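Local coordinates for periplasmic branched-chain amino acid-binding protein (Burkholderia mallei, PDB 3I09) that probably captures branched-chain amino acids or related small carboxylates in the periplasm for uptake by an ABC transporter, and holds acetoacetic acid in this crystal, at residues 203-213 against 230-239; 124-133 against 152-163. All coordinates share one frame; numbering follows the deposited sequence.

Contact 1 (203-213 against 230-239); sequences NAGGDTVNAIK and LMFINDVHAL. With EDO (1,2-ethanediol), chain G.
Across from Gly205, the carboxylate atom Asp235 OD2 is gripped by two groups at once, a water and the backbone nitrogen of Phe232. In the type I periplasmic-binding-protein fold, helix 205-217 is the crossover of a beta-alpha-beta unit between parallel strands 198-202 and 225-228, and helix 233-239 follows the second strand. The water lies 2.6 Å from Asp235 OD2 and donates to it, while Phe232 N approaches OD2 at 2.8 Å along an almost straight N-H line (175°), on the anti side and tilted out of the carboxylate plane. Phe232 is the N-cap of helix 233-239, and its N-H is thus accepted by the side chain three residues on. Asp235 has CG opposite its own carbonyl carbon (chi1 -56°), which folds the acid back over that helix start, where the first-turn dipole would be expected to favour a negative charge. The water also accepts from Gly205 N at 2.7 Å and donates to Leu230 O, joining the backbone at Gly205 to the loop residue Leu230 and to Asp235.

No direct hydrogen bond links the two segments, and the rest is largely apolar packing. Val209 sets CG2 against Asp235 CA at 3.8 Å and turns CG1 to Leu239, whose side chain runs past it in the opposite direction. Ile212 meets the side chains of Leu239 and selenomethionine Met231 at about right angles, although Met231 was modelled in two positions and its closeness to Ile212 is doubtful. Near the pocket, Thr208 OG1 donates to Asn203 OD1 at 2.8 Å from above the carbonyl plane, and Ala204, which touches the bound acetoacetic acid, rests its methyl on Leu230 CD2. At the exposed end, Leu239 CD2 abuts one flank of the helix, 3.5 Å from Val209 O and 3.6 Å from Lys213 CG.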
ATOM      1  N   ASN A 203       7.841  -0.958   9.177  1.00 13.00           N
ATOM      2  CA  ASN A 203       6.556  -1.215   9.821  1.00 11.97           C
ATOM      3  C   ASN A 203       5.597  -0.166   9.268  1.00 12.07           C
ATOM      4  O   ASN A 203       5.997   0.572   8.381  1.00 12.82           O
ATOM      5  CB  ASN A 203       6.670  -1.199  11.350  1.00 12.50           C
ATOM      6  CG  ASN A 203       7.196   0.128  11.934  1.00 13.97           C
ATOM      7  OD1 ASN A 203       7.103   1.193  11.336  1.00 13.01           O
ATOM      8  ND2 ASN A 203       7.636   0.062  13.191  1.00 14.16           N
ATOM      9  N   ALA A 204       4.363  -0.127   9.740  1.00 11.72           N
ATOM     10  CA  ALA A 204       3.338   0.720   9.090  1.00 11.30           C
ATOM     11  C   ALA A 204       2.263   1.136  10.075  1.00 12.05           C
ATOM     12  O   ALA A 204       2.127   0.571  11.173  1.00 11.25           O
ATOM     13  CB  ALA A 204       2.702  -0.032   7.944  1.00 11.07           C
ATOM     14  N   GLY A 205       1.469   2.112   9.667  1.00 10.20           N
ATOM     15  CA  GLY A 205       0.289   2.481  10.407  1.00 11.96           C
ATOM     16  C   GLY A 205       0.534   2.832  11.861  1.00 11.89           C
ATOM     17  O   GLY A 205       1.462   3.574  12.194  1.00 11.82           O
ATOM     18  N   GLY A 206      -0.298   2.279  12.751  1.00 12.54           N
ATOM     19  CA  GLY A 206      -0.168   2.565  14.182  1.00 13.52           C
ATOM     20  C   GLY A 206       1.204   2.224  14.751  1.00 13.61           C
ATOM     21  O   GLY A 206       1.653   2.884  15.702  1.00 13.77           O
ATOM     22  N   ASP A 207       1.886   1.227  14.161  1.00 13.02           N
ATOM     23  CA  ASP A 207       3.257   0.867  14.605  1.00 13.09           C
ATOM     24  C   ASP A 207       4.239   1.989  14.279  1.00 12.57           C
ATOM     25  O   ASP A 207       5.075   2.353  15.099  1.00 12.28           O
ATOM     26  CB  ASP A 207       3.748  -0.474  13.977  1.00 13.30           C
ATOM     27  CG  ASP A 207       3.232  -1.724  14.718  1.00 15.54           C
ATOM     28  OD1 ASP A 207       2.968  -1.632  15.956  1.00 16.75           O
ATOM     29  OD2 ASP A 207       3.082  -2.796  14.047  1.00 14.59           O
ATOM     30  N   THR A 208       4.148   2.536  13.070  1.00 12.49           N
ATOM     31  CA  THR A 208       4.993   3.628  12.667  1.00 12.14           C
ATOM     32  C   THR A 208       4.732   4.849  13.577  1.00 12.72           C
ATOM     33  O   THR A 208       5.669   5.517  14.032  1.00 12.30           O
ATOM     34  CB  THR A 208       4.753   3.995  11.197  1.00 13.20           C
ATOM     35  OG1 THR A 208       4.986   2.839  10.383  1.00 14.06           O
ATOM     36  CG2 THR A 208       5.683   5.124  10.737  1.00 12.96           C
ATOM     37  N   VAL A 209       3.469   5.120  13.833  1.00 11.53           N
ATOM     38  CA  VAL A 209       3.098   6.255  14.663  1.00 12.77           C
ATOM     39  C   VAL A 209       3.647   6.097  16.056  1.00 12.77           C
ATOM     40  O   VAL A 209       4.326   7.006  16.586  1.00 12.29           O
ATOM     41  CB  VAL A 209       1.570   6.466  14.659  1.00 12.84           C
ATOM     42  CG1 VAL A 209       1.118   7.414  15.805  1.00 12.69           C
ATOM     43  CG2 VAL A 209       1.135   7.002  13.271  1.00 11.76           C
ATOM     44  N   ASN A 210       3.388   4.937  16.650  1.00 12.66           N
ATOM     45  CA  ASN A 210       3.826   4.680  18.027  1.00 13.46           C
ATOM     46  C   ASN A 210       5.341   4.631  18.157  1.00 14.60           C
ATOM     47  O   ASN A 210       5.877   5.122  19.159  1.00 14.74           O
ATOM     48  CB  ASN A 210       3.171   3.423  18.592  1.00 14.60           C
ATOM     49  CG  ASN A 210       1.691   3.633  18.887  1.00 17.22           C
ATOM     50  OD1 ASN A 210       1.260   4.772  19.208  1.00 18.17           O
ATOM     51  ND2 ASN A 210       0.912   2.562  18.816  1.00 16.61           N
ATOM     52  N   ALA A 211       6.037   4.100  17.144  1.00 14.17           N
ATOM     53  CA  ALA A 211       7.500   4.030  17.173  1.00 14.27           C
ATOM     54  C   ALA A 211       8.119   5.412  17.076  1.00 14.30           C
ATOM     55  O   ALA A 211       9.122   5.681  17.719  1.00 12.67           O
ATOM     56  CB  ALA A 211       8.039   3.134  16.032  1.00 13.90           C
ATOM     57  N   ILE A 212       7.547   6.276  16.250  1.00 14.66           N
ATOM     58  CA  ILE A 212       8.071   7.625  16.082  1.00 14.39           C
ATOM     59  C   ILE A 212       7.851   8.415  17.371  1.00 16.31           C
ATOM     60  O   ILE A 212       8.760   9.144  17.826  1.00 15.81           O
ATOM     61  CB  ILE A 212       7.465   8.330  14.867  1.00 14.61           C
ATOM     62  CG1 ILE A 212       7.993   7.663  13.598  1.00 13.74           C
ATOM     63  CG2 ILE A 212       7.845   9.846  14.842  1.00 13.04           C
ATOM     64  CD1 ILE A 212       7.340   8.143  12.351  1.00 14.43           C
ATOM     65  N   LYS A 213       6.668   8.262  17.964  1.00 16.42           N
ATOM     66  CA  LYS A 213       6.360   8.925  19.230  1.00 18.44           C
ATOM     67  C   LYS A 213       7.361   8.530  20.294  1.00 18.45           C
ATOM     68  O   LYS A 213       7.946   9.401  20.963  1.00 18.05           O
ATOM     69  CB  LYS A 213       4.973   8.559  19.725  1.00 18.82           C
ATOM     70  CG  LYS A 213       3.877   9.348  19.073  1.00 23.04           C
ATOM     71  CD  LYS A 213       2.510   8.870  19.568  1.00 28.63           C
ATOM     72  CE  LYS A 213       1.365   9.577  18.841  1.00 31.74           C
ATOM     73  NZ  LYS A 213       0.007   9.255  19.435  1.00 35.23           N
ATOM     74  N   LEU A 230       7.292   3.410   5.368  1.00 12.86           N
ATOM     75  CA  LEU A 230       5.901   3.483   4.888  1.00 12.91           C
ATOM     76  C   LEU A 230       5.090   4.391   5.815  1.00 13.77           C
ATOM     77  O   LEU A 230       4.945   4.120   7.011  1.00 12.69           O
ATOM     78  CB  LEU A 230       5.238   2.120   4.771  1.00 12.92           C
ATOM     79  CG  LEU A 230       3.842   2.137   4.168  1.00 12.98           C
ATOM     80  CD1 LEU A 230       3.782   2.875   2.775  1.00 12.11           C
ATOM     81  CD2 LEU A 230       3.265   0.672   4.103  1.00 13.72           C
HETATM   82  N   MSE A 231       4.633   5.516   5.276  1.00 14.08           N
HETATM   83  CA  MSE A 231       3.900   6.525   6.060  0.50 14.35           C
HETATM   84  C   MSE A 231       2.784   7.060   5.150  1.00 15.50           C
HETATM   85  O   MSE A 231       3.052   7.439   4.027  1.00 15.81           O
HETATM   86  CB  MSE A 231       4.874   7.652   6.466  0.50 14.81           C
HETATM   87  CG  MSE A 231       4.272   8.926   7.064  0.50 14.04           C
HETATM   88 SE   MSE A 231       5.617   9.945   8.058  0.38 15.34          SE
HETATM   89  CE  MSE A 231       6.078   8.557   9.322  0.50 16.01           C
ATOM     90  N   PHE A 232       1.551   7.031   5.620  1.00 14.35           N
ATOM     91  CA  PHE A 232       0.421   7.536   4.887  1.00 13.54           C
ATOM     92  C   PHE A 232       0.001   8.879   5.495  1.00 12.25           C
ATOM     93  O   PHE A 232       0.435   9.248   6.583  1.00 13.73           O
ATOM     94  CB  PHE A 232      -0.745   6.525   4.962  1.00 13.13           C
ATOM     95  CG  PHE A 232      -0.453   5.238   4.274  1.00 13.69           C
ATOM     96  CD1 PHE A 232      -0.594   5.125   2.902  1.00 13.18           C
ATOM     97  CD2 PHE A 232       0.049   4.156   4.997  1.00 11.97           C
ATOM     98  CE1 PHE A 232      -0.301   3.908   2.250  1.00 14.14           C
ATOM     99  CE2 PHE A 232       0.337   2.947   4.343  1.00 13.23           C
ATOM    100  CZ  PHE A 232       0.182   2.841   2.988  1.00 11.40           C
ATOM    101  N   ILE A 233      -0.899   9.577   4.827  1.00 13.69           N
ATOM    102  CA  ILE A 233      -1.293  10.911   5.279  1.00 13.43           C
ATOM    103  C   ILE A 233      -1.897  10.872   6.689  1.00 12.00           C
ATOM    104  O   ILE A 233      -1.678  11.784   7.468  1.00 10.77           O
ATOM    105  CB  ILE A 233      -2.237  11.606   4.245  1.00 14.10           C
ATOM    106  CG1 ILE A 233      -2.236  13.110   4.469  1.00 18.52           C
ATOM    107  CG2 ILE A 233      -3.697  11.033   4.290  1.00 11.48           C
ATOM    108  CD1 ILE A 233      -3.142  13.859   3.511  1.00 21.73           C
ATOM    109  N   ASN A 234      -2.575   9.786   7.045  1.00 13.06           N
ATOM    110  CA  ASN A 234      -3.216   9.673   8.364  1.00 12.96           C
ATOM    111  C   ASN A 234      -2.187   9.538   9.488  1.00 13.84           C
ATOM    112  O   ASN A 234      -2.428   9.941  10.644  1.00 12.30           O
ATOM    113  CB  ASN A 234      -4.162   8.466   8.413  1.00 13.27           C
ATOM    114  CG  ASN A 234      -5.078   8.409   7.226  1.00 13.92           C
ATOM    115  OD1 ASN A 234      -4.638   8.020   6.111  1.00 13.40           O
ATOM    116  ND2 ASN A 234      -6.326   8.868   7.408  1.00 13.32           N
ATOM    117  N   ASP A 235      -1.042   8.951   9.143  1.00 13.44           N
ATOM    118  CA  ASP A 235       0.046   8.795  10.094  1.00 13.87           C
ATOM    119  C   ASP A 235       0.653  10.173  10.408  1.00 13.74           C
ATOM    120  O   ASP A 235       0.920  10.520  11.561  1.00 12.56           O
ATOM    121  CB  ASP A 235       1.101   7.831   9.530  1.00 15.26           C
ATOM    122  CG  ASP A 235       0.542   6.446   9.143  1.00 17.40           C
ATOM    123  OD1 ASP A 235      -0.286   5.883   9.894  1.00 18.08           O
ATOM    124  OD2 ASP A 235       0.982   5.879   8.091  1.00 19.41           O
ATOM    125  N   VAL A 236       0.849  10.995   9.375  1.00 13.51           N
ATOM    126  CA  VAL A 236       1.280  12.378   9.611  1.00 12.85           C
ATOM    127  C   VAL A 236       0.252  13.162  10.447  1.00 13.58           C
ATOM    128  O   VAL A 236       0.607  13.918  11.359  1.00 14.48           O
ATOM    129  CB  VAL A 236       1.596  13.120   8.291  1.00 13.56           C
ATOM    130  CG1 VAL A 236       2.076  14.551   8.568  1.00 11.20           C
ATOM    131  CG2 VAL A 236       2.691  12.350   7.465  1.00 16.47           C
ATOM    132  N   HIS A 237      -1.031  12.985  10.154  1.00 12.71           N
ATOM    133  CA  HIS A 237      -2.074  13.695  10.848  1.00 12.36           C
ATOM    134  C   HIS A 237      -2.047  13.310  12.344  1.00 12.59           C
ATOM    135  O   HIS A 237      -2.204  14.177  13.207  1.00 13.49           O
ATOM    136  CB  HIS A 237      -3.424  13.298  10.264  1.00 13.20           C
ATOM    137  CG  HIS A 237      -4.579  14.060  10.818  1.00 15.83           C
ATOM    138  ND1 HIS A 237      -5.318  13.619  11.886  1.00 19.43           N
ATOM    139  CD2 HIS A 237      -5.124  15.248  10.448  1.00 17.02           C
ATOM    140  CE1 HIS A 237      -6.270  14.499  12.159  1.00 21.93           C
ATOM    141  NE2 HIS A 237      -6.193  15.482  11.280  1.00 20.02           N
ATOM    142  N   ALA A 238      -1.886  12.018  12.619  1.00 13.77           N
ATOM    143  CA  ALA A 238      -1.795  11.507  13.999  1.00 14.08           C
ATOM    144  C   ALA A 238      -0.610  12.107  14.755  1.00 14.18           C
ATOM    145  O   ALA A 238      -0.711  12.438  15.960  1.00 15.26           O
ATOM    146  CB  ALA A 238      -1.703   9.947  14.002  1.00 14.21           C
ATOM    147  N   LEU A 239       0.535  12.204  14.090  1.00 12.52           N
ATOM    148  CA  LEU A 239       1.760  12.644  14.751  1.00 12.15           C
ATOM    149  C   LEU A 239       1.867  14.154  14.812  1.00 13.60           C
ATOM    150  O   LEU A 239       2.431  14.707  15.784  1.00 11.71           O
ATOM    151  CB  LEU A 239       2.991  12.072  14.032  1.00 12.99           C
ATOM    152  CG  LEU A 239       3.204  10.585  14.223  1.00 14.88           C
ATOM    153  CD1 LEU A 239       4.129  10.017  13.128  1.00 12.77           C
ATOM    154  CD2 LEU A 239       3.750  10.327  15.646  1.00 15.62           C
TER
HETATM  155  C1  EDO G   8      -2.681   6.462  11.606  1.00 39.91           C
HETATM  156  O1  EDO G   8      -2.559   5.407  10.656  1.00 36.84           O
HETATM  157  C2  EDO G   8      -3.313   5.896  12.864  1.00 42.17           C
HETATM  158  O2  EDO G   8      -2.392   5.821  13.969  1.00 44.11           O
HETATM  159  O   HOH W   1       2.125   3.607   7.566  1.00 12.52           O

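Contact 2 (124-133 against 152-163); sequences TMALAKGTGS and FGKALEKNTADV. With AAE (acetoacetic acid), chain C.
Thr124 OG1 donates to Asn159 OD1 at 2.6 Å, arriving nearly along the C=O axis (169°), and this short bond marks the tight end of a helix-helix contact with knobs-into-holes packing. Helices 124-137 and 151-166 flank strand 142-148 in sequence, and the second of them lies against that strand of the parallel sheet in a type I periplasmic binding protein. The axes of the two segments approach to 8.2 Å and cross at -42°.

The side chain of Thr124 is a knob among Phe152, Ala155, Leu156 and Asn159. Its OG1 occupies the crowded position between backbone N and carbonyl carbon (chi1 53°), which sends the hydroxyl to Asn159 and leaves CG2 directed to Leu156 and to Phe152, 3.7 Å from Phe152 CE1. The Phe152 ring in turn carries the ligand on one face, with AAE C4 3.6 Å above its plane. One turn on, Ala128 CB presses to 3.6 Å from Asn159 CB, a small residue letting the backbones come close. Val163 is the reciprocal knob, among Ala128, Lys129, Gly132 and Ser133, where a wider pi-type turn and a glycine without side chain receive CG1, 3.4 Å from Ser133 OG.

The partly exposed flank is looser at Lys129, which brings just its aliphatic CG to 4.2 Å from Val163 CG2, its amine being bound to Phe363 O. Selenomethionine Met125 is also partly exposed, but its CE still comes close to Asn159 ND2, the two side chains crossing at about a right angle.

Asn159 ND2 donates to Asp106 OD2, and Thr124 OG1 also bonds Asp106 N, so the amide's two ends have distinct partners that fix its flip. With Thr124 further joined by backbone to Gly104, whose N binds the ligand, this buried polar network is consistent with a second shell positioning the pocket.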
ATOM      1  N   THR A 124       6.759  -2.976  -1.546  1.00 11.85           N
ATOM      2  CA  THR A 124       7.973  -2.747  -0.750  1.00 12.04           C
ATOM      3  C   THR A 124       9.232  -2.499  -1.561  1.00 12.36           C
ATOM      4  O   THR A 124      10.159  -1.842  -1.072  1.00 12.95           O
ATOM      5  CB  THR A 124       8.207  -3.923   0.201  1.00 12.52           C
ATOM      6  OG1 THR A 124       8.195  -5.146  -0.537  1.00 12.89           O
ATOM      7  CG2 THR A 124       7.113  -3.957   1.247  1.00 12.45           C
HETATM    8  N   MSE A 125       9.299  -2.987  -2.799  1.00 12.58           N
HETATM    9  CA  MSE A 125      10.428  -2.629  -3.672  1.00 13.20           C
HETATM   10  C   MSE A 125      10.397  -1.121  -4.014  1.00 12.40           C
HETATM   11  O   MSE A 125      11.415  -0.466  -3.955  1.00 11.44           O
HETATM   12  CB  MSE A 125      10.401  -3.496  -4.935  1.00 13.48           C
HETATM   13  CG  MSE A 125      11.426  -3.170  -5.929  1.00 15.73           C
HETATM   14 SE   MSE A 125      13.196  -3.654  -5.183  0.75 20.22          SE
HETATM   15  CE  MSE A 125      13.075  -5.550  -5.495  1.00 22.91           C
ATOM     16  N   ALA A 126       9.236  -0.573  -4.372  1.00 12.57           N
ATOM     17  CA  ALA A 126       9.125   0.851  -4.656  1.00 12.50           C
ATOM     18  C   ALA A 126       9.454   1.694  -3.432  1.00 11.97           C
ATOM     19  O   ALA A 126      10.118   2.722  -3.580  1.00 12.14           O
ATOM     20  CB  ALA A 126       7.724   1.225  -5.183  1.00 13.34           C
ATOM     21  N   LEU A 127       9.002   1.275  -2.242  1.00 12.24           N
ATOM     22  CA  LEU A 127       9.354   1.981  -0.990  1.00 11.32           C
ATOM     23  C   LEU A 127      10.851   2.056  -0.778  1.00 12.15           C
ATOM     24  O   LEU A 127      11.410   3.129  -0.497  1.00 12.61           O
ATOM     25  CB  LEU A 127       8.660   1.372   0.238  1.00 12.50           C
ATOM     26  CG  LEU A 127       7.125   1.369   0.228  1.00 11.64           C
ATOM     27  CD1 LEU A 127       6.550   0.625   1.424  1.00 13.22           C
ATOM     28  CD2 LEU A 127       6.534   2.819   0.104  1.00 11.89           C
ATOM     29  N   ALA A 128      11.498   0.901  -0.932  1.00 12.00           N
ATOM     30  CA  ALA A 128      12.934   0.775  -0.759  1.00 13.07           C
ATOM     31  C   ALA A 128      13.710   1.612  -1.766  1.00 13.64           C
ATOM     32  O   ALA A 128      14.637   2.342  -1.410  1.00 14.17           O
ATOM     33  CB  ALA A 128      13.320  -0.696  -0.887  1.00 11.57           C
ATOM     34  N   LYS A 129      13.347   1.482  -3.032  1.00 14.46           N
ATOM     35  CA  LYS A 129      13.996   2.218  -4.089  1.00 15.74           C
ATOM     36  C   LYS A 129      13.778   3.718  -3.960  1.00 16.71           C
ATOM     37  O   LYS A 129      14.668   4.489  -4.301  1.00 18.18           O
ATOM     38  CB  LYS A 129      13.534   1.715  -5.455  1.00 16.79           C
ATOM     39  CG  LYS A 129      14.112   0.299  -5.775  1.00 18.76           C
ATOM     40  CD  LYS A 129      13.492  -0.319  -7.054  1.00 24.58           C
ATOM     41  CE  LYS A 129      14.087   0.247  -8.372  1.00 29.99           C
ATOM     42  NZ  LYS A 129      13.632  -0.563  -9.608  1.00 28.61           N
ATOM     43  N   GLY A 130      12.635   4.148  -3.454  1.00 14.62           N
ATOM     44  CA  GLY A 130      12.426   5.562  -3.252  1.00 14.96           C
ATOM     45  C   GLY A 130      13.184   6.134  -2.063  1.00 14.85           C
ATOM     46  O   GLY A 130      14.206   6.855  -2.194  1.00 14.33           O
ATOM     47  N   THR A 131      12.681   5.791  -0.901  1.00 15.17           N
ATOM     48  CA  THR A 131      13.144   6.327   0.374  1.00 14.61           C
ATOM     49  C   THR A 131      14.529   5.814   0.745  1.00 14.52           C
ATOM     50  O   THR A 131      15.400   6.593   1.161  1.00 14.16           O
ATOM     51  CB  THR A 131      12.139   5.979   1.464  1.00 15.10           C
ATOM     52  OG1 THR A 131      10.872   6.561   1.088  1.00 16.37           O
ATOM     53  CG2 THR A 131      12.581   6.537   2.820  1.00 13.08           C
ATOM     54  N   GLY A 132      14.749   4.527   0.573  1.00 14.07           N
ATOM     55  CA  GLY A 132      16.070   3.953   0.802  1.00 15.60           C
ATOM     56  C   GLY A 132      17.163   4.618  -0.006  1.00 15.34           C
ATOM     57  O   GLY A 132      18.126   5.093   0.563  1.00 15.23           O
ATOM     58  N   SER A 133      16.998   4.684  -1.331  1.00 16.48           N
ATOM     59  CA  SER A 133      17.993   5.319  -2.196  1.00 18.12           C
ATOM     60  C   SER A 133      18.240   6.749  -1.833  1.00 17.75           C
ATOM     61  O   SER A 133      19.391   7.181  -1.824  1.00 18.25           O
ATOM     62  CB  SER A 133      17.602   5.291  -3.667  1.00 18.32           C
ATOM     63  OG  SER A 133      17.343   3.974  -4.090  1.00 22.70           O
ATOM     64  N   PHE A 152       5.063  -8.415   5.886  1.00 13.38           N
ATOM     65  CA  PHE A 152       5.345  -7.061   5.432  1.00 13.20           C
ATOM     66  C   PHE A 152       6.687  -6.528   5.915  1.00 12.35           C
ATOM     67  O   PHE A 152       7.470  -6.026   5.120  1.00 12.38           O
ATOM     68  CB  PHE A 152       4.236  -6.082   5.860  1.00 12.95           C
ATOM     69  CG  PHE A 152       4.577  -4.661   5.605  1.00 14.03           C
ATOM     70  CD1 PHE A 152       4.612  -4.169   4.301  1.00 12.77           C
ATOM     71  CD2 PHE A 152       4.906  -3.810   6.659  1.00 14.80           C
ATOM     72  CE1 PHE A 152       4.934  -2.851   4.055  1.00 13.39           C
ATOM     73  CE2 PHE A 152       5.265  -2.494   6.419  1.00 14.31           C
ATOM     74  CZ  PHE A 152       5.264  -2.000   5.108  1.00 12.85           C
ATOM     75  N   GLY A 153       6.930  -6.592   7.227  1.00 12.17           N
ATOM     76  CA  GLY A 153       8.187  -6.106   7.779  1.00 12.31           C
ATOM     77  C   GLY A 153       9.374  -6.794   7.158  1.00 13.82           C
ATOM     78  O   GLY A 153      10.356  -6.144   6.768  1.00 13.28           O
ATOM     79  N   LYS A 154       9.292  -8.122   7.062  1.00 13.70           N
ATOM     80  CA  LYS A 154      10.386  -8.926   6.538  0.50 14.41           C
ATOM     81  C   LYS A 154      10.711  -8.563   5.083  1.00 13.30           C
ATOM     82  O   LYS A 154      11.882  -8.405   4.721  1.00 13.10           O
ATOM     83  CB  LYS A 154      10.064 -10.421   6.673  0.50 14.62           C
ATOM     84  CG  LYS A 154       9.934 -10.867   8.127  0.50 18.16           C
ATOM     85  CD  LYS A 154       9.670 -12.373   8.269  0.50 20.50           C
ATOM     86  CE  LYS A 154       8.974 -12.693   9.591  0.50 20.70           C
ATOM     87  NZ  LYS A 154       8.574 -14.130   9.687  0.50 18.96           N
ATOM     88  N   ALA A 155       9.682  -8.413   4.267  1.00 12.91           N
ATOM     89  CA  ALA A 155       9.867  -8.042   2.866  1.00 11.94           C
ATOM     90  C   ALA A 155      10.477  -6.649   2.755  1.00 12.40           C
ATOM     91  O   ALA A 155      11.407  -6.447   1.969  1.00 13.95           O
ATOM     92  CB  ALA A 155       8.568  -8.099   2.098  1.00 12.09           C
ATOM     93  N   LEU A 156      10.018  -5.724   3.592  1.00 11.03           N
ATOM     94  CA  LEU A 156      10.433  -4.331   3.448  1.00 12.21           C
ATOM     95  C   LEU A 156      11.851  -4.195   3.936  1.00 12.55           C
ATOM     96  O   LEU A 156      12.632  -3.502   3.317  1.00 12.61           O
ATOM     97  CB  LEU A 156       9.506  -3.375   4.201  1.00 11.52           C
ATOM     98  CG  LEU A 156       9.825  -1.871   4.192  1.00 11.40           C
ATOM     99  CD1 LEU A 156       9.955  -1.291   2.748  1.00 13.05           C
ATOM    100  CD2 LEU A 156       8.707  -1.159   4.932  1.00 11.42           C
ATOM    101  N   GLU A 157      12.183  -4.871   5.032  1.00 12.87           N
ATOM    102  CA  GLU A 157      13.553  -4.871   5.531  0.50 13.46           C
ATOM    103  C   GLU A 157      14.489  -5.455   4.470  1.00 13.09           C
ATOM    104  O   GLU A 157      15.574  -4.928   4.226  1.00 13.30           O
ATOM    105  CB  GLU A 157      13.671  -5.653   6.857  0.50 13.38           C
ATOM    106  CG  GLU A 157      15.122  -5.763   7.381  0.50 14.85           C
ATOM    107  CD  GLU A 157      15.283  -6.662   8.611  0.50 18.07           C
ATOM    108  OE1 GLU A 157      14.446  -6.618   9.541  0.50 19.68           O
ATOM    109  OE2 GLU A 157      16.284  -7.399   8.668  0.50 23.48           O
ATOM    110  N   LYS A 158      14.089  -6.550   3.841  1.00 13.63           N
ATOM    111  CA  LYS A 158      14.968  -7.147   2.827  1.00 14.51           C
ATOM    112  C   LYS A 158      15.179  -6.235   1.605  1.00 14.17           C
ATOM    113  O   LYS A 158      16.319  -6.033   1.183  1.00 13.24           O
ATOM    114  CB  LYS A 158      14.472  -8.532   2.388  1.00 16.42           C
ATOM    115  CG  LYS A 158      15.175  -9.151   1.184  1.00 20.12           C
ATOM    116  CD  LYS A 158      16.588  -9.531   1.471  1.00 27.38           C
ATOM    117  CE  LYS A 158      17.070 -10.676   0.541  1.00 31.26           C
ATOM    118  NZ  LYS A 158      16.947 -10.331  -0.916  1.00 34.30           N
ATOM    119  N   ASN A 159      14.090  -5.671   1.065  1.00 13.15           N
ATOM    120  CA  ASN A 159      14.196  -4.771  -0.096  1.00 12.22           C
ATOM    121  C   ASN A 159      15.072  -3.578   0.286  1.00 11.52           C
ATOM    122  O   ASN A 159      15.937  -3.158  -0.457  1.00 10.68           O
ATOM    123  CB  ASN A 159      12.822  -4.229  -0.516  1.00 12.85           C
ATOM    124  CG  ASN A 159      11.924  -5.247  -1.223  1.00 14.42           C
ATOM    125  OD1 ASN A 159      10.752  -5.331  -0.902  1.00 18.45           O
ATOM    126  ND2 ASN A 159      12.452  -5.992  -2.192  1.00 16.41           N
ATOM    127  N   THR A 160      14.836  -3.015   1.458  1.00 11.36           N
ATOM    128  CA  THR A 160      15.543  -1.785   1.856  1.00 12.05           C
ATOM    129  C   THR A 160      17.024  -2.075   2.147  1.00 11.25           C
ATOM    130  O   THR A 160      17.907  -1.311   1.719  1.00 11.20           O
ATOM    131  CB  THR A 160      14.852  -1.082   3.023  1.00 12.05           C
ATOM    132  OG1 THR A 160      13.456  -0.864   2.714  1.00 12.88           O
ATOM    133  CG2 THR A 160      15.535   0.278   3.353  1.00 11.98           C
ATOM    134  N   ALA A 161      17.308  -3.163   2.866  1.00 12.27           N
ATOM    135  CA  ALA A 161      18.694  -3.573   3.107  1.00 13.34           C
ATOM    136  C   ALA A 161      19.459  -3.758   1.798  1.00 13.57           C
ATOM    137  O   ALA A 161      20.640  -3.341   1.674  1.00 13.11           O
ATOM    138  CB  ALA A 161      18.781  -4.856   3.970  1.00 12.00           C
ATOM    139  N   ASP A 162      18.814  -4.394   0.835  1.00 14.15           N
ATOM    140  CA  ASP A 162      19.431  -4.599  -0.490  1.00 14.09           C
ATOM    141  C   ASP A 162      19.748  -3.269  -1.176  1.00 13.79           C
ATOM    142  O   ASP A 162      20.851  -3.106  -1.725  1.00 13.84           O
ATOM    143  CB  ASP A 162      18.555  -5.443  -1.399  1.00 14.03           C
ATOM    144  CG  ASP A 162      18.511  -6.923  -0.992  1.00 18.00           C
ATOM    145  OD1 ASP A 162      19.364  -7.398  -0.190  1.00 19.69           O
ATOM    146  OD2 ASP A 162      17.595  -7.615  -1.476  1.00 20.74           O
ATOM    147  N   VAL A 163      18.823  -2.304  -1.124  1.00 13.86           N
ATOM    148  CA  VAL A 163      19.077  -0.961  -1.695  1.00 14.42           C
ATOM    149  C   VAL A 163      20.208  -0.229  -0.989  1.00 14.67           C
ATOM    150  O   VAL A 163      21.115   0.323  -1.650  1.00 15.65           O
ATOM    151  CB  VAL A 163      17.793  -0.110  -1.715  1.00 14.60           C
ATOM    152  CG1 VAL A 163      18.080   1.359  -2.082  1.00 14.16           C
ATOM    153  CG2 VAL A 163      16.816  -0.710  -2.666  1.00 16.20           C
TER
HETATM  154  O1  AAE C 501       1.500  -4.784   3.754  1.00 12.11           O
HETATM  155  C2  AAE C 501       1.285  -4.440   4.930  1.00 12.90           C
HETATM  156  O3  AAE C 501       1.115  -5.269   5.851  1.00 10.60           O
HETATM  157  C4  AAE C 501       1.293  -2.957   5.258  1.00 12.11           C
HETATM  158  C5  AAE C 501      -0.089  -2.370   5.175  1.00 16.14           C
HETATM  159  O8  AAE C 501      -1.038  -3.003   4.653  1.00 11.84           O
HETATM  160  C9  AAE C 501      -0.201  -0.936   5.603  1.00 12.93           C

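Contact 2 closes before contact 1 opens along the chain, and their centres are about 17 Å apart within the lobe built on the parallel sheet 170-177, 142-148, 198-202 and 225-228. Helices 124-137 and 151-166 bracket strand 142-148, whereas 205-217 and 233-239 bracket strand 225-228. The two contacts meet near the ligand: Leu230 CD2 lies 3.5 Å from Phe152 CZ, and Leu230 CD1 lies 3.8 Å from Leu127 CD1. Ala204 from contact 1 and Phe152 from contact 2 both line the acetoacetic acid pocket. Two helix pairs of one lobe thus contribute one residue each, and the ligand site is built from separate parts of the chain.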